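Local coordinates for homoaconitase large subunit (Methanocaldococcus jannaschii, PDB 4KP2), which forms, with its small subunit, a [4Fe-4S] hydro-lyase that interconverts (R)-homocitrate and homoisocitrate through cis-homoaconitate in 2-oxosuberate biosynthesis, at residues A[290-298]-A[304-312]. Residues are numbered along the deposited sequence; the frame is centred on the assembly and turned at random.
Sequences DMEEQVAVP and VKPISDVEG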
# COMPACT_ATOMS: atom_id res chain seq x y z
N ASP A 290 -31.73 -8.31 -22.03
CA ASP A 290 -31.68 -9.63 -21.41
C ASP A 290 -30.26 -10.20 -21.42
O ASP A 290 -30.05 -11.35 -21.80
CB ASP A 290 -32.64 -10.59 -22.10
CG ASP A 290 -34.07 -10.09 -22.09
OD1 ASP A 290 -34.44 -9.35 -21.15
OD2 ASP A 290 -34.83 -10.43 -23.02
N MET A 291 -29.30 -9.38 -21.01
CA MET A 291 -27.90 -9.79 -21.00
C MET A 291 -27.43 -10.12 -19.60
O MET A 291 -27.74 -9.41 -18.64
CB MET A 291 -27.03 -8.68 -21.59
CG MET A 291 -25.55 -9.02 -21.67
SD MET A 291 -24.53 -7.60 -22.08
CE MET A 291 -24.80 -6.57 -20.64
N GLU A 292 -26.67 -11.21 -19.47
CA GLU A 292 -26.08 -11.58 -18.19
C GLU A 292 -24.87 -10.72 -17.89
O GLU A 292 -24.40 -9.97 -18.76
CB GLU A 292 -25.67 -13.06 -18.19
CG GLU A 292 -26.82 -14.03 -18.41
CD GLU A 292 -26.39 -15.48 -18.23
OE1 GLU A 292 -26.32 -16.21 -19.24
OE2 GLU A 292 -26.12 -15.88 -17.08
N GLU A 293 -24.35 -10.82 -16.67
CA GLU A 293 -23.13 -10.12 -16.30
C GLU A 293 -21.92 -10.77 -16.96
O GLU A 293 -21.94 -11.95 -17.29
CB GLU A 293 -22.99 -10.07 -14.78
CG GLU A 293 -23.83 -8.98 -14.12
CD GLU A 293 -24.32 -9.38 -12.75
OE1 GLU A 293 -25.20 -10.26 -12.66
OE2 GLU A 293 -23.82 -8.81 -11.75
N GLN A 294 -20.86 -9.99 -17.14
CA GLN A 294 -19.74 -10.42 -17.97
C GLN A 294 -18.42 -10.58 -17.20
O GLN A 294 -18.00 -9.69 -16.47
CB GLN A 294 -19.54 -9.45 -19.13
CG GLN A 294 -20.81 -9.19 -19.94
CD GLN A 294 -21.32 -10.43 -20.65
OE1 GLN A 294 -20.74 -10.88 -21.64
NE2 GLN A 294 -22.41 -10.99 -20.14
N VAL A 295 -17.79 -11.74 -17.37
CA VAL A 295 -16.47 -12.01 -16.80
C VAL A 295 -15.50 -12.53 -17.86
O VAL A 295 -15.72 -13.60 -18.44
CB VAL A 295 -16.55 -13.05 -15.66
CG1 VAL A 295 -15.15 -13.45 -15.21
CG2 VAL A 295 -17.36 -12.50 -14.50
N ALA A 296 -14.43 -11.78 -18.11
CA ALA A 296 -13.45 -12.16 -19.13
C ALA A 296 -12.47 -13.22 -18.62
O ALA A 296 -11.90 -13.08 -17.54
CB ALA A 296 -12.70 -10.93 -19.62
N VAL A 297 -12.27 -14.26 -19.42
CA VAL A 297 -11.40 -15.37 -19.05
C VAL A 297 -10.02 -15.24 -19.70
O VAL A 297 -9.88 -14.56 -20.73
CB VAL A 297 -12.04 -16.73 -19.43
CG1 VAL A 297 -13.44 -16.83 -18.85
CG2 VAL A 297 -12.06 -16.92 -20.93
N PRO A 298 -9.00 -15.87 -19.10
CA PRO A 298 -7.63 -15.87 -19.65
C PRO A 298 -7.58 -16.35 -21.10
O PRO A 298 -8.38 -17.20 -21.48
CB PRO A 298 -6.90 -16.86 -18.75
CG PRO A 298 -7.60 -16.76 -17.45
CD PRO A 298 -9.05 -16.51 -17.78
N VAL A 304 -15.04 -13.19 -22.92
CA VAL A 304 -16.00 -13.33 -21.82
C VAL A 304 -17.16 -14.27 -22.15
O VAL A 304 -17.89 -14.09 -23.12
CB VAL A 304 -16.57 -11.98 -21.33
CG1 VAL A 304 -17.03 -11.14 -22.47
CG2 VAL A 304 -17.75 -12.23 -20.43
N LYS A 305 -17.31 -15.29 -21.31
CA LYS A 305 -18.52 -16.10 -21.30
C LYS A 305 -19.41 -15.49 -20.23
O LYS A 305 -18.90 -14.91 -19.26
CB LYS A 305 -18.19 -17.54 -20.92
CG LYS A 305 -16.71 -17.88 -20.93
CD LYS A 305 -16.27 -18.46 -22.26
CE LYS A 305 -14.84 -18.96 -22.19
NZ LYS A 305 -14.65 -19.93 -21.08
N PRO A 306 -20.74 -15.60 -20.38
CA PRO A 306 -21.65 -15.06 -19.37
C PRO A 306 -21.36 -15.63 -17.98
O PRO A 306 -20.76 -16.70 -17.88
CB PRO A 306 -23.03 -15.50 -19.87
CG PRO A 306 -22.77 -16.62 -20.83
CD PRO A 306 -21.46 -16.28 -21.47
N ILE A 307 -21.79 -14.92 -16.94
CA ILE A 307 -21.48 -15.29 -15.56
C ILE A 307 -21.89 -16.73 -15.22
O ILE A 307 -21.29 -17.37 -14.35
CB ILE A 307 -22.13 -14.30 -14.56
CG1 ILE A 307 -21.68 -14.58 -13.13
CG2 ILE A 307 -23.65 -14.33 -14.68
CD1 ILE A 307 -20.19 -14.49 -12.93
N SER A 308 -22.88 -17.25 -15.93
CA SER A 308 -23.37 -18.60 -15.71
C SER A 308 -22.39 -19.66 -16.22
O SER A 308 -22.46 -20.82 -15.83
CB SER A 308 -24.73 -18.79 -16.37
OG SER A 308 -24.66 -18.55 -17.77
N ASP A 309 -21.47 -19.24 -17.09
CA ASP A 309 -20.54 -20.18 -17.71
C ASP A 309 -19.20 -20.29 -16.99
O ASP A 309 -18.41 -21.18 -17.28
CB ASP A 309 -20.31 -19.82 -19.18
CG ASP A 309 -21.47 -20.23 -20.07
OD1 ASP A 309 -22.57 -20.50 -19.53
OD2 ASP A 309 -21.29 -20.27 -21.30
N VAL A 310 -18.96 -19.39 -16.04
CA VAL A 310 -17.71 -19.41 -15.28
C VAL A 310 -17.95 -19.42 -13.78
O VAL A 310 -17.02 -19.30 -12.99
CB VAL A 310 -16.80 -18.22 -15.64
CG1 VAL A 310 -16.38 -18.28 -17.10
CG2 VAL A 310 -17.51 -16.91 -15.34
N GLU A 311 -19.21 -19.58 -13.39
CA GLU A 311 -19.56 -19.60 -11.97
C GLU A 311 -19.07 -20.87 -11.29
O GLU A 311 -19.44 -21.98 -11.67
CB GLU A 311 -21.07 -19.45 -11.79
CG GLU A 311 -21.50 -19.35 -10.33
CD GLU A 311 -22.96 -19.00 -10.18
OE1 GLU A 311 -23.64 -18.84 -11.21
OE2 GLU A 311 -23.42 -18.87 -9.03
N GLY A 312 -18.21 -20.70 -10.29
CA GLY A 312 -17.65 -21.82 -9.57
C GLY A 312 -16.14 -21.85 -9.67
O GLY A 312 -15.47 -22.66 -9.03
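The carbonyl O of E293 receives the backbone N of I307 at 3.0 Å, a bent bond (136° at the hydrogen) that ties I307, at the head of a single weak helical turn, to the chain just ahead of strand 294-296. Beside it, the S308 hydroxyl donates from OG to E292 OE2 (3.1 Å), which offers its syn lone pair, while E292 OE1 lies 3.4 Å from CB of P306. A bend at chi2 (-64°) turns the Q294 amide back over E292, where NE2 donates to E292 O at a short 2.6 Å from well above the carbonyl plane, not on a lone pair; Q294 OE1 meets V304 CG2 at 3.5 Å. With an alanine here, E292 O is likely to lose this donor and V304 the contact with the amide, leaving only CB against CG2. Apolar contacts continue along 294-296 and beyond: V295 CG2 meets I307 CD1 at 3.8 Å, and V297 CG1 reaches V310 CG1 at 3.7 Å. Helix 424-433 and Y420 of strand 418-421 also pack against V295, and the E293 carboxylate turns to a salt bridge with K425 and a hydrogen bond from N438. This two-stranded antiparallel hairpin is thus fastened by few polar bonds: two pin I307 and S308, whereas V310 meets only valine side chains across the contact.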